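Lipase (PDB 5MAL) hydrolyses triacylglycerols, aryl esters and long-chain acyl-CoA thioesters as a secreted, monomeric GDSL-family serine esterase that prefers medium acyl chains. Local coordinates at residues L65-S70 against A126-A131; A1-L7 against T45-A51; R109-Q113 against A165-I170; T72-T78 against A133-L139. The contacts are given in a common frame with arbitrary orientation. Where two conformers were deposited one is given. Numbering follows the deposited sequence.

Contact 1 (L65-S70 against A126-A131); sequences LTPVNS and AIDSRA
Residues 126-130 form the last turn of helix 98-130, with Arg130 N bonded to Ala126 O and Ala131 N to Ile127 O, both at 2.9 Å; Ala131 (phi/psi -130/66) is the first residue to leave helical geometry. Against this end lies the loop 65-70, which opens with a type I beta turn from Leu65 to Val68, closed by Val68 N to Leu65 O at 2.8 Å. The nearest CA pairs are Asn69 with Arg130 (4.7 Å) and Ser70 with Ala131 (4.8 Å). Ala126 offers CB to Leu65 CD1 at 3.5 Å, and the mt rotamer of Leu65 also brings CD2 within 4.4 Å of Ile127 CG1. Arg130, its side chain extended from an m chi1, runs back over the turn: its CB lies 3.8 Å from Val68 CG1, and Leu65 CB sits over one face of the guanidinium, 3.7 Å from NH1. A water accepts from Arg130 NH1 (2.7 Å) and lies within donating distance of Leu65 O (3.0 Å) and Val68 O (2.6 Å), between the helix end and the turn's terminal carbonyls. Ala131 CB then packs on Val68 CG1 at 3.6 Å. Leu65, Val68 and Ile127 also touch strand 3-8. The whole is loop-on-helix packing at the amino-terminal ends of the strands of an alpha/beta/alpha sandwich, as in the SGNH-hydrolase fold.

Contact 2 (A1-L7 against T45-A51); sequences ATDYVAL and TRFNFTA
Two parallel strands, 3-7 and 46-49, form one edge of the central sheet of the SGNH-hydrolase alpha/beta/alpha fold, with 46-49 outermost and strand 74-78 on the inner side of 3-7. Their axes approach to 4.8 Å at 16°, and the register pairs Asp3 with Arg46, Tyr4 with Phe47, Val5 with Asn48 and Ala6 with Phe49 (CA-CA 4.7 to 5.1 Å). Backbone hydrogen bonds alternate: Arg46 N to Thr2 O (2.8 Å, weak), Tyr4 N to Arg46 O (2.9 Å), Asn48 N to Tyr4 O (2.8 Å) and Ala6 N to Asn48 O (2.9 Å). Beyond Phe49 the segment 45-51 turns, so that Thr50 N and Ala51 N both reach Ala6 O at 3.0 Å. Apolar and aromatic packing occupies the face of Tyr4, Ala6, Phe47 and Phe49. Both Tyr4 and Phe47 have t chi1, and their near-parallel rings (23°) are slid apart, with centroids 5.4 Å distant; Ala6 CB lies 3.6 Å from Phe49 CD1. Helix 34-40 covers part of this face, and Tyr4 OH hydrogen-bonds Ser76 OG. The charged pair lies on the other face: Asp3 OD1 forms a salt bridge with Arg46 NE at 3.2 Å, the oxygen sitting over the guanidinium plane with no N-H aimed at it.

Contact 3 (R109-Q113 against A165-I170); sequences RAYIQ and AAADDI
Helix-helix packing in the alpha/beta/alpha sandwich joins the long helix 98-130 to helix 159-180 where they extend past the carboxyl ends of the strands. The two short segments run nearly parallel, at 11° between N-to-C directions with axes 9.2 Å apart; CA atoms come nearest at Arg109 with Ala166 (5.5 Å) and Ile112 with Ile170 (5.8 Å). Both are helical, although 111-113 widens into a pi-type turn; Gln113 N still bonds Arg109 O at 3.0 Å. Arg109, with chi1 to chi3 of m, t and p, reaches over to the neighbouring helix. Its CG lies 3.8 Å from Ala166 CB, while Ala165 CB sits over one face of the guanidinium, 3.6 Å from CZ; small alanines allow this close approach. The guanidinium edge meets the Asp169 carboxylate in a salt bridge, Arg109 NE to Asp169 OD2 being 2.7 Å, with weak hydrogen bonds from Arg109 NH2 to Asp169 OD2 (3.0 Å) and Asp169 OD1 (3.2 Å). One turn on, Ile112 points toward the partner in an mt rotamer: CG2 fits against the Asp169-Ile170 backbone, 3.5 Å from Ile170 CA and 4.0 Å from Ile170 CB, and CD1 approaches Ala166 CB at 4.2 Å. Phe86 of helix 86-96 packs on both Ile112 and Ala166. Gln113 sets off sideways, yet its extended mt side chain brings the amide to the same carboxylate, with NE2 donating to Asp169 OD2 at 2.5 Å.

Contact 4 (T72-T78 against A133-L139); sequences TDLVSIT and AAQVVVL
Strands 74-78 and 135-139 are parallel neighbours within the five-stranded sheet of the SGNH-hydrolase fold, joined through helices 86-96 and 98-130 in a beta-alpha-beta crossover. Their axes lie 4.7 Å apart at 14°, and the bridged pairs are Leu74-Gln135, Val75-Val136, Ser76-Val137 and Ile77-Val138. Five backbone hydrogen bonds fix this register: Gln135 N to Asp73 O (2.8 Å), Val75 N to Gln135 O (2.9 Å), Val137 N to Val75 O (2.7 Å), Ile77 N to Val137 O (3.1 Å) and Leu139 N to Ile77 O (2.9 Å). On the face of Val75, Val136, Ile77 and Val138 these side chains are all apolar. Val75 (t) fits between two neighbours, its CG2 4.0 Å from Ala134 CB and its CB 4.2 Å from Val136 CG2; further along, Ile77 CG2 meets Val138 CG2 at 3.8 Å. On the other face Leu74, in the tp rotamer, leans along the partner strand so that CD1 rests 3.9 Å from Val137 CG2. The small Ser76 leaves room beside it, into which Leu139 directs CD1, 4.1 Å from Ser76 CB. Helices 34-40 and 219-232 pack over this side. At the carboxyl end Thr78 OG1 hydrogen-bonds Asp9 OD1 and Ser12 OG near the nucleophile Ser10. Where the segments begin, a water donates to Thr72 O at 2.7 Å and accepts from Ala133 N at 3.1 Å.

Contacts 2 and 4 belong to one sheet, their centres 9 Å apart: strands 3-8 and 74-78 are adjacent, and Tyr4 OH lies 2.6 Å from Ser76 OG. Contact 1 adjoins both; Val68 CG2 reaches Val5 CG1 at 3.6 Å, and Ile127 CG2 reaches Val136 CG2 at 3.7 Å. Contact 3 touches none of them, but contacts 1 and 3 share helix 98-130, with centres 27 Å apart. The active site lies nearest contact 4: the Thr78 side chain is about 7 Å from that of Ser10 and about 8 Å from that of His216, the probable catalytic histidine. Ala51 of contact 2 is about 8 Å from Ser10, side chain to side chain.

Contact 1 (L65-S70 against A126-A131)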
loop_
_atom_site.group_PDB
_atom_site.type_symbol
_atom_site.label_atom_id
_atom_site.label_comp_id
_atom_site.label_asym_id
_atom_site.label_seq_id
_atom_site.Cartn_x
_atom_site.Cartn_y
_atom_site.Cartn_z
ATOM N N LEU A 65 -8.931 4.084 12.946
ATOM C CA LEU A 65 -8.260 5.162 13.667
ATOM C C LEU A 65 -8.429 5.070 15.181
ATOM O O LEU A 65 -7.870 5.883 15.917
ATOM C CB LEU A 65 -8.757 6.515 13.173
ATOM C CG LEU A 65 -8.441 6.836 11.712
ATOM C CD1 LEU A 65 -9.138 8.110 11.304
ATOM C CD2 LEU A 65 -6.935 6.949 11.480
ATOM N N THR A 66 -9.177 4.076 15.648
ATOM C CA THR A 66 -9.481 3.954 17.073
ATOM C C THR A 66 -8.266 4.103 18.020
ATOM O O THR A 66 -8.343 4.856 18.996
ATOM C CB THR A 66 -10.202 2.622 17.358
ATOM O OG1 THR A 66 -11.434 2.599 16.625
ATOM C CG2 THR A 66 -10.492 2.460 18.837
ATOM N N PRO A 67 -7.134 3.432 17.725
ATOM C CA PRO A 67 -5.996 3.574 18.644
ATOM C C PRO A 67 -5.092 4.774 18.368
ATOM O O PRO A 67 -4.034 4.906 18.997
ATOM C CB PRO A 67 -5.222 2.268 18.423
ATOM C CG PRO A 67 -5.460 1.955 16.986
ATOM C CD PRO A 67 -6.862 2.439 16.666
ATOM N N VAL A 68 -5.483 5.626 17.429
ATOM C CA VAL A 68 -4.696 6.809 17.117
ATOM C C VAL A 68 -5.099 7.916 18.075
ATOM O O VAL A 68 -6.244 8.343 18.075
ATOM C CB VAL A 68 -4.911 7.272 15.672
ATOM C CG1 VAL A 68 -4.137 8.543 15.401
ATOM C CG2 VAL A 68 -4.498 6.161 14.713
ATOM N N ASN A 69 -4.169 8.376 18.897
ATOM C CA ASN A 69 -4.506 9.382 19.894
ATOM C C ASN A 69 -3.262 10.165 20.293
ATOM O O ASN A 69 -2.212 10.037 19.658
ATOM C CB ASN A 69 -5.171 8.722 21.105
ATOM C CG ASN A 69 -4.328 7.620 21.699
ATOM O OD1 ASN A 69 -3.133 7.793 21.936
ATOM N ND2 ASN A 69 -4.940 6.467 21.919
ATOM N N SER A 70 -3.368 10.992 21.330
ATOM C CA SER A 70 -2.255 11.875 21.653
ATOM C C SER A 70 -1.002 11.091 22.046
ATOM O O SER A 70 0.114 11.586 21.910
ATOM C CB SER A 70 -2.643 12.858 22.761
ATOM O OG SER A 70 -3.227 12.181 23.851
ATOM N N ALA A 126 -7.630 13.603 10.093
ATOM C CA ALA A 126 -7.934 12.851 11.299
ATOM C C ALA A 126 -6.639 12.560 12.050
ATOM O O ALA A 126 -6.551 12.742 13.261
ATOM C CB ALA A 126 -8.669 11.592 10.962
ATOM N N ILE A 127 -5.615 12.134 11.321
ATOM C CA ILE A 127 -4.318 11.889 11.947
ATOM C C ILE A 127 -3.743 13.174 12.544
ATOM O O ILE A 127 -3.206 13.168 13.662
ATOM C CB ILE A 127 -3.331 11.279 10.936
ATOM C CG1 ILE A 127 -3.779 9.864 10.584
ATOM C CG2 ILE A 127 -1.932 11.258 11.514
ATOM C CD1 ILE A 127 -3.168 9.313 9.307
ATOM N N ASP A 128 -3.854 14.272 11.802
ATOM C CA ASP A 128 -3.415 15.583 12.288
ATOM C C ASP A 128 -3.991 15.906 13.650
ATOM O O ASP A 128 -3.288 16.359 14.556
ATOM C CB ASP A 128 -3.836 16.693 11.326
ATOM C CG ASP A 128 -2.959 16.785 10.097
ATOM O OD1 ASP A 128 -1.785 16.374 10.156
ATOM O OD2 ASP A 128 -3.459 17.293 9.070
ATOM N N SER A 129 -5.290 15.674 13.767
ATOM C CA SER A 129 -6.045 16.044 14.956
ATOM C C SER A 129 -5.755 15.109 16.121
ATOM O O SER A 129 -5.477 15.559 17.232
ATOM C CB SER A 129 -7.544 16.047 14.650
ATOM O OG SER A 129 -8.303 16.238 15.832
ATOM N N ARG A 130 -5.817 13.811 15.865
ATOM C CA ARG A 130 -5.711 12.843 16.952
ATOM C C ARG A 130 -4.303 12.615 17.461
ATOM O O ARG A 130 -4.095 12.374 18.652
ATOM C CB ARG A 130 -6.305 11.508 16.505
ATOM C CG ARG A 130 -7.742 11.641 16.033
ATOM C CD ARG A 130 -8.486 10.345 16.172
ATOM N NE ARG A 130 -9.628 10.287 15.265
ATOM C CZ ARG A 130 -10.483 9.274 15.212
ATOM N NH1 ARG A 130 -10.332 8.228 16.020
ATOM N NH2 ARG A 130 -11.490 9.310 14.353
ATOM N N ALA A 131 -3.337 12.677 16.557
ATOM C CA ALA A 131 -1.977 12.307 16.898
ATOM C C ALA A 131 -0.995 13.386 16.467
ATOM O O ALA A 131 -0.168 13.160 15.590
ATOM C CB ALA A 131 -1.638 10.976 16.257
HETATM O O HOH W 1 -8.713 7.690 18.103
#

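Contact 2 (A1-L7 against T45-A51)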
loop_
_atom_site.group_PDB
_atom_site.type_symbol
_atom_site.label_atom_id
_atom_site.label_comp_id
_atom_site.label_asym_id
_atom_site.label_seq_id
_atom_site.Cartn_x
_atom_site.Cartn_y
_atom_site.Cartn_z
ATOM N N ALA A 1 10.623 1.139 21.507
ATOM C CA ALA A 1 10.108 2.126 20.567
ATOM C C ALA A 1 9.059 2.975 21.266
ATOM O O ALA A 1 9.402 3.772 22.139
ATOM C CB ALA A 1 9.519 1.448 19.348
ATOM N N THR A 2 7.812 2.829 20.811
ATOM C CA THR A 2 6.593 3.034 21.601
ATOM C C THR A 2 5.332 2.880 20.788
ATOM O O THR A 2 5.141 1.833 20.181
ATOM C CB THR A 2 6.543 4.384 22.333
ATOM O OG1 THR A 2 7.297 5.368 21.608
ATOM C CG2 THR A 2 7.036 4.215 23.768
ATOM N N ASP A 3 4.443 3.871 20.848
ATOM C CA ASP A 3 3.085 3.666 20.355
ATOM C C ASP A 3 3.051 3.868 18.864
ATOM O O ASP A 3 3.121 4.982 18.373
ATOM C CB ASP A 3 2.091 4.596 21.040
ATOM C CG ASP A 3 1.902 4.255 22.492
ATOM O OD1 ASP A 3 1.140 3.311 22.778
ATOM O OD2 ASP A 3 2.527 4.915 23.341
ATOM N N TYR A 4 2.941 2.749 18.172
ATOM C CA TYR A 4 2.958 2.692 16.726
ATOM C C TYR A 4 1.584 2.248 16.261
ATOM O O TYR A 4 1.120 1.169 16.629
ATOM C CB TYR A 4 4.054 1.720 16.274
ATOM C CG TYR A 4 4.077 1.367 14.801
ATOM C CD1 TYR A 4 3.680 2.281 13.826
ATOM C CD2 TYR A 4 4.511 0.103 14.383
ATOM C CE1 TYR A 4 3.735 1.946 12.462
ATOM C CE2 TYR A 4 4.540 -0.236 13.037
ATOM C CZ TYR A 4 4.158 0.688 12.087
ATOM O OH TYR A 4 4.195 0.361 10.753
ATOM N N VAL A 5 0.910 3.089 15.487
ATOM C CA VAL A 5 -0.314 2.632 14.837
ATOM C C VAL A 5 -0.059 2.431 13.358
ATOM O O VAL A 5 0.388 3.347 12.665
ATOM C CB VAL A 5 -1.469 3.603 14.995
ATOM C CG1 VAL A 5 -2.710 3.041 14.298
ATOM C CG2 VAL A 5 -1.748 3.866 16.491
ATOM N N ALA A 6 -0.355 1.231 12.877
ATOM C CA ALA A 6 -0.179 0.930 11.465
ATOM C C ALA A 6 -1.536 0.792 10.796
ATOM O O ALA A 6 -2.271 -0.161 11.030
ATOM C CB ALA A 6 0.638 -0.323 11.291
ATOM N N LEU A 7 -1.840 1.773 9.957
ATOM C CA LEU A 7 -3.104 1.875 9.244
ATOM C C LEU A 7 -2.967 1.430 7.816
ATOM O O LEU A 7 -1.863 1.315 7.292
ATOM C CB LEU A 7 -3.586 3.325 9.209
ATOM C CG LEU A 7 -3.582 4.090 10.516
ATOM C CD1 LEU A 7 -3.752 5.538 10.150
ATOM C CD2 LEU A 7 -4.722 3.571 11.377
ATOM N N THR A 45 7.776 -1.774 21.280
ATOM C CA THR A 45 6.723 -1.190 20.464
ATOM C C THR A 45 5.350 -1.595 20.962
ATOM O O THR A 45 5.013 -2.775 20.994
ATOM C CB THR A 45 6.842 -1.605 18.987
ATOM O OG1 THR A 45 8.125 -1.212 18.489
ATOM C CG2 THR A 45 5.767 -0.911 18.163
ATOM N N ARG A 46 4.565 -0.609 21.368
ATOM C CA ARG A 46 3.153 -0.836 21.610
ATOM C C ARG A 46 2.495 -0.742 20.243
ATOM O O ARG A 46 2.277 0.343 19.713
ATOM C CB ARG A 46 2.582 0.184 22.594
ATOM C CG ARG A 46 1.480 -0.364 23.477
ATOM C CD ARG A 46 1.117 0.629 24.569
ATOM N NE ARG A 46 2.297 1.338 25.060
ATOM C CZ ARG A 46 2.300 2.147 26.115
ATOM N NH1 ARG A 46 1.180 2.351 26.798
ATOM N NH2 ARG A 46 3.423 2.748 26.488
ATOM N N PHE A 47 2.211 -1.903 19.678
ATOM C CA PHE A 47 1.896 -2.036 18.267
ATOM C C PHE A 47 0.400 -2.196 18.016
ATOM O O PHE A 47 -0.174 -3.267 18.204
ATOM C CB PHE A 47 2.686 -3.225 17.717
ATOM C CG PHE A 47 2.464 -3.509 16.265
ATOM C CD1 PHE A 47 2.420 -2.488 15.324
ATOM C CD2 PHE A 47 2.344 -4.818 15.833
ATOM C CE1 PHE A 47 2.233 -2.787 13.979
ATOM C CE2 PHE A 47 2.162 -5.111 14.495
ATOM C CZ PHE A 47 2.111 -4.096 13.575
ATOM N N ASN A 48 -0.233 -1.121 17.574
ATOM C CA ASN A 48 -1.638 -1.181 17.221
ATOM C C ASN A 48 -1.817 -1.283 15.712
ATOM O O ASN A 48 -1.699 -0.296 14.984
ATOM C CB ASN A 48 -2.384 0.028 17.787
ATOM C CG ASN A 48 -2.793 -0.181 19.240
ATOM O OD1 ASN A 48 -3.643 -1.021 19.546
ATOM N ND2 ASN A 48 -2.183 0.566 20.132
ATOM N N PHE A 49 -2.109 -2.498 15.267
ATOM C CA PHE A 49 -2.099 -2.824 13.856
ATOM C C PHE A 49 -3.526 -2.926 13.377
ATOM O O PHE A 49 -4.184 -3.937 13.634
ATOM C CB PHE A 49 -1.341 -4.141 13.672
ATOM C CG PHE A 49 -0.928 -4.451 12.258
ATOM C CD1 PHE A 49 -1.031 -3.511 11.238
ATOM C CD2 PHE A 49 -0.341 -5.682 11.979
ATOM C CE1 PHE A 49 -0.610 -3.817 9.933
ATOM C CE2 PHE A 49 0.101 -5.993 10.695
ATOM C CZ PHE A 49 -0.031 -5.058 9.669
ATOM N N THR A 50 -4.008 -1.888 12.703
ATOM C CA THR A 50 -5.410 -1.847 12.303
ATOM C C THR A 50 -5.583 -1.852 10.782
ATOM O O THR A 50 -6.702 -1.832 10.277
ATOM C CB THR A 50 -6.125 -0.616 12.893
ATOM O OG1 THR A 50 -5.452 0.576 12.477
ATOM C CG2 THR A 50 -6.125 -0.692 14.406
ATOM N N ALA A 51 -4.475 -1.875 10.053
ATOM C CA ALA A 51 -4.531 -1.999 8.603
ATOM C C ALA A 51 -5.376 -3.207 8.223
ATOM O O ALA A 51 -5.431 -4.189 8.962
ATOM C CB ALA A 51 -3.116 -2.126 8.016
#

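Contact 3 (R109-Q113 against A165-I170)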
loop_
_atom_site.group_PDB
_atom_site.type_symbol
_atom_site.label_atom_id
_atom_site.label_comp_id
_atom_site.label_asym_id
_atom_site.label_seq_id
_atom_site.Cartn_x
_atom_site.Cartn_y
_atom_site.Cartn_z
ATOM N N ARG A 109 -7.277 5.939 -12.979
ATOM C CA ARG A 109 -6.330 7.046 -12.954
ATOM C C ARG A 109 -7.058 8.374 -12.827
ATOM O O ARG A 109 -6.553 9.301 -12.201
ATOM C CB ARG A 109 -5.451 7.042 -14.200
ATOM C CG ARG A 109 -4.443 5.908 -14.203
ATOM C CD ARG A 109 -3.552 6.009 -15.409
ATOM N NE ARG A 109 -2.688 7.175 -15.301
ATOM C CZ ARG A 109 -1.995 7.684 -16.311
ATOM N NH1 ARG A 109 -2.078 7.133 -17.520
ATOM N NH2 ARG A 109 -1.226 8.744 -16.112
ATOM N N ALA A 110 -8.245 8.464 -13.420
ATOM C CA ALA A 110 -9.063 9.659 -13.240
ATOM C C ALA A 110 -9.407 9.804 -11.765
ATOM O O ALA A 110 -9.373 10.908 -11.222
ATOM C CB ALA A 110 -10.319 9.591 -14.081
ATOM N N TYR A 111 -9.720 8.681 -11.120
ATOM C CA TYR A 111 -10.054 8.682 -9.702
ATOM C C TYR A 111 -8.891 9.179 -8.875
ATOM O O TYR A 111 -9.038 10.072 -8.039
ATOM C CB TYR A 111 -10.449 7.291 -9.217
ATOM C CG TYR A 111 -11.098 7.331 -7.852
ATOM C CD1 TYR A 111 -10.335 7.468 -6.692
ATOM C CD2 TYR A 111 -12.475 7.249 -7.724
ATOM C CE1 TYR A 111 -10.934 7.515 -5.444
ATOM C CE2 TYR A 111 -13.079 7.286 -6.481
ATOM C CZ TYR A 111 -12.310 7.428 -5.349
ATOM O OH TYR A 111 -12.934 7.475 -4.122
ATOM N N ILE A 112 -7.740 8.562 -9.098
ATOM C CA ILE A 112 -6.518 8.935 -8.412
ATOM C C ILE A 112 -6.209 10.416 -8.523
ATOM O O ILE A 112 -5.906 11.072 -7.526
ATOM C CB ILE A 112 -5.339 8.160 -8.971
ATOM C CG1 ILE A 112 -5.484 6.677 -8.622
ATOM C CG2 ILE A 112 -4.041 8.740 -8.459
ATOM C CD1 ILE A 112 -4.652 5.754 -9.500
ATOM N N GLN A 113 -6.274 10.940 -9.743
ATOM C CA GLN A 113 -5.850 12.309 -9.990
ATOM C C GLN A 113 -6.853 13.321 -9.431
ATOM O O GLN A 113 -6.469 14.388 -8.954
ATOM C CB GLN A 113 -5.656 12.534 -11.491
ATOM C CG GLN A 113 -4.596 11.616 -12.112
ATOM C CD GLN A 113 -4.532 11.707 -13.632
ATOM O OE1 GLN A 113 -5.148 12.584 -14.243
ATOM N NE2 GLN A 113 -3.785 10.796 -14.250
ATOM N N ALA A 165 1.664 3.596 -14.689
ATOM C CA ALA A 165 1.300 5.005 -14.695
ATOM C C ALA A 165 0.320 5.321 -13.574
ATOM O O ALA A 165 0.409 6.379 -12.954
ATOM C CB ALA A 165 0.716 5.397 -16.057
ATOM N N ALA A 166 -0.618 4.406 -13.337
ATOM C CA ALA A 166 -1.553 4.511 -12.225
ATOM C C ALA A 166 -0.786 4.570 -10.914
ATOM O O ALA A 166 -1.085 5.378 -10.054
ATOM C CB ALA A 166 -2.521 3.339 -12.220
ATOM N N ALA A 167 0.202 3.696 -10.764
ATOM C CA ALA A 167 1.058 3.728 -9.582
ATOM C C ALA A 167 1.773 5.066 -9.488
ATOM O O ALA A 167 1.791 5.697 -8.429
ATOM C CB ALA A 167 2.068 2.602 -9.626
ATOM N N ASP A 168 2.366 5.496 -10.601
ATOM C CA ASP A 168 3.049 6.780 -10.635
ATOM C C ASP A 168 2.097 7.890 -10.209
ATOM O O ASP A 168 2.446 8.738 -9.380
ATOM C CB ASP A 168 3.613 7.066 -12.029
ATOM C CG ASP A 168 4.837 6.232 -12.349
ATOM O OD1 ASP A 168 5.320 5.521 -11.450
ATOM O OD2 ASP A 168 5.325 6.307 -13.502
ATOM N N ASP A 169 0.879 7.851 -10.747
ATOM C CA ASP A 169 -0.144 8.849 -10.409
ATOM C C ASP A 169 -0.432 8.827 -8.924
ATOM O O ASP A 169 -0.443 9.877 -8.284
ATOM C CB ASP A 169 -1.453 8.607 -11.168
ATOM C CG ASP A 169 -1.393 9.055 -12.627
ATOM O OD1 ASP A 169 -0.336 9.522 -13.092
ATOM O OD2 ASP A 169 -2.419 8.920 -13.314
ATOM N N ILE A 170 -0.671 7.639 -8.369
ATOM C CA ILE A 170 -1.111 7.587 -6.982
ATOM C C ILE A 170 0.018 8.009 -6.068
ATOM O O ILE A 170 -0.240 8.661 -5.046
ATOM C CB ILE A 170 -1.677 6.196 -6.573
ATOM C CG1 ILE A 170 -2.554 6.338 -5.327
ATOM C CG2 ILE A 170 -0.586 5.151 -6.385
ATOM C CD1 ILE A 170 -3.481 5.175 -5.116
#

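Contact 4 (T72-T78 against A133-L139)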
loop_
_atom_site.group_PDB
_atom_site.type_symbol
_atom_site.label_atom_id
_atom_site.label_comp_id
_atom_site.label_asym_id
_atom_site.label_seq_id
_atom_site.Cartn_x
_atom_site.Cartn_y
_atom_site.Cartn_z
ATOM N N THR A 72 0.138 8.465 20.519
ATOM C CA THR A 72 0.755 7.803 19.375
ATOM C C THR A 72 2.059 8.484 18.984
ATOM O O THR A 72 2.109 9.715 18.867
ATOM C CB THR A 72 -0.197 7.788 18.184
ATOM O OG1 THR A 72 -1.452 7.234 18.604
ATOM C CG2 THR A 72 0.373 6.946 17.034
ATOM N N ASP A 73 3.104 7.677 18.790
ATOM C CA ASP A 73 4.434 8.171 18.408
ATOM C C ASP A 73 4.696 8.037 16.922
ATOM O O ASP A 73 5.437 8.828 16.328
ATOM C CB ASP A 73 5.523 7.403 19.159
ATOM C CG ASP A 73 5.430 7.594 20.656
ATOM O OD1 ASP A 73 5.905 8.632 21.150
ATOM O OD2 ASP A 73 4.855 6.714 21.327
ATOM N N LEU A 74 4.149 6.976 16.348
ATOM C CA LEU A 74 4.396 6.663 14.947
ATOM C C LEU A 74 3.116 6.193 14.288
ATOM O O LEU A 74 2.384 5.381 14.848
ATOM C CB LEU A 74 5.486 5.595 14.828
ATOM C CG LEU A 74 5.856 5.072 13.436
ATOM C CD1 LEU A 74 6.433 6.184 12.551
ATOM C CD2 LEU A 74 6.833 3.904 13.525
ATOM N N VAL A 75 2.825 6.739 13.114
ATOM C CA VAL A 75 1.724 6.248 12.314
ATOM C C VAL A 75 2.259 5.912 10.930
ATOM O O VAL A 75 2.974 6.711 10.325
ATOM C CB VAL A 75 0.584 7.283 12.184
ATOM C CG1 VAL A 75 -0.505 6.764 11.258
ATOM C CG2 VAL A 75 0.015 7.625 13.547
ATOM N N SER A 76 1.935 4.727 10.436
ATOM C CA SER A 76 2.238 4.411 9.046
ATOM C C SER A 76 0.944 4.146 8.299
ATOM O O SER A 76 -0.052 3.724 8.886
ATOM C CB SER A 76 3.171 3.203 8.923
ATOM O OG SER A 76 2.606 2.053 9.520
ATOM N N ILE A 77 0.955 4.359 6.990
ATOM C CA ILE A 77 -0.242 4.063 6.224
ATOM C C ILE A 77 0.058 3.891 4.747
ATOM O O ILE A 77 0.916 4.579 4.200
ATOM C CB ILE A 77 -1.302 5.174 6.421
ATOM C CG1 ILE A 77 -2.632 4.774 5.774
ATOM C CG2 ILE A 77 -0.774 6.526 5.907
ATOM C CD1 ILE A 77 -3.800 5.662 6.199
ATOM N N THR A 78 -0.599 2.909 4.139
ATOM C CA THR A 78 -0.802 2.869 2.697
ATOM C C THR A 78 -2.313 2.877 2.531
ATOM O O THR A 78 -2.997 2.067 3.121
ATOM C CB THR A 78 -0.187 1.618 2.000
ATOM O OG1 THR A 78 -0.753 0.433 2.559
ATOM C CG2 THR A 78 1.323 1.569 2.170
ATOM N N ALA A 133 1.634 14.706 17.789
ATOM C CA ALA A 133 3.062 14.527 18.031
ATOM C C ALA A 133 3.614 13.362 17.226
ATOM O O ALA A 133 4.830 13.164 17.150
ATOM C CB ALA A 133 3.328 14.318 19.518
ATOM N N ALA A 134 2.721 12.580 16.629
ATOM C CA ALA A 134 3.155 11.367 15.958
ATOM C C ALA A 134 3.973 11.711 14.732
ATOM O O ALA A 134 3.655 12.647 13.986
ATOM C CB ALA A 134 1.947 10.481 15.568
ATOM N N GLN A 135 5.062 10.987 14.553
ATOM C CA GLN A 135 5.758 11.000 13.272
ATOM C C GLN A 135 4.920 10.143 12.342
ATOM O O GLN A 135 4.555 9.015 12.686
ATOM C CB GLN A 135 7.192 10.459 13.365
ATOM C CG GLN A 135 8.210 11.341 14.105
ATOM C CD GLN A 135 8.605 12.629 13.364
ATOM O OE1 GLN A 135 7.764 13.484 13.054
ATOM N NE2 GLN A 135 9.900 12.780 13.107
ATOM N N VAL A 136 4.586 10.677 11.177
ATOM C CA VAL A 136 3.679 9.983 10.281
ATOM C C VAL A 136 4.384 9.632 8.993
ATOM O O VAL A 136 4.996 10.488 8.357
ATOM C CB VAL A 136 2.431 10.831 9.997
ATOM C CG1 VAL A 136 1.464 10.092 9.119
ATOM C CG2 VAL A 136 1.740 11.185 11.306
ATOM N N VAL A 137 4.328 8.357 8.627
ATOM C CA VAL A 137 4.965 7.917 7.401
ATOM C C VAL A 137 3.908 7.370 6.463
ATOM O O VAL A 137 3.283 6.336 6.741
ATOM C CB VAL A 137 6.012 6.824 7.647
ATOM C CG1 VAL A 137 6.800 6.569 6.356
ATOM C CG2 VAL A 137 6.933 7.205 8.787
ATOM N N VAL A 138 3.704 8.061 5.355
ATOM C CA VAL A 138 2.834 7.543 4.307
ATOM C C VAL A 138 3.702 6.790 3.318
ATOM O O VAL A 138 4.692 7.321 2.823
ATOM C CB VAL A 138 2.077 8.650 3.583
ATOM C CG1 VAL A 138 1.164 8.026 2.535
ATOM C CG2 VAL A 138 1.281 9.475 4.574
ATOM N N LEU A 139 3.370 5.538 3.058
ATOM C CA LEU A 139 4.153 4.767 2.123
ATOM C C LEU A 139 3.366 4.647 0.835
ATOM O O LEU A 139 2.138 4.538 0.852
ATOM C CB LEU A 139 4.488 3.404 2.696
ATOM C CG LEU A 139 5.500 3.432 3.847
ATOM C CD1 LEU A 139 4.842 3.599 5.211
ATOM C CD2 LEU A 139 6.325 2.160 3.814
HETATM O O HOH W 2 0.728 12.035 19.043
#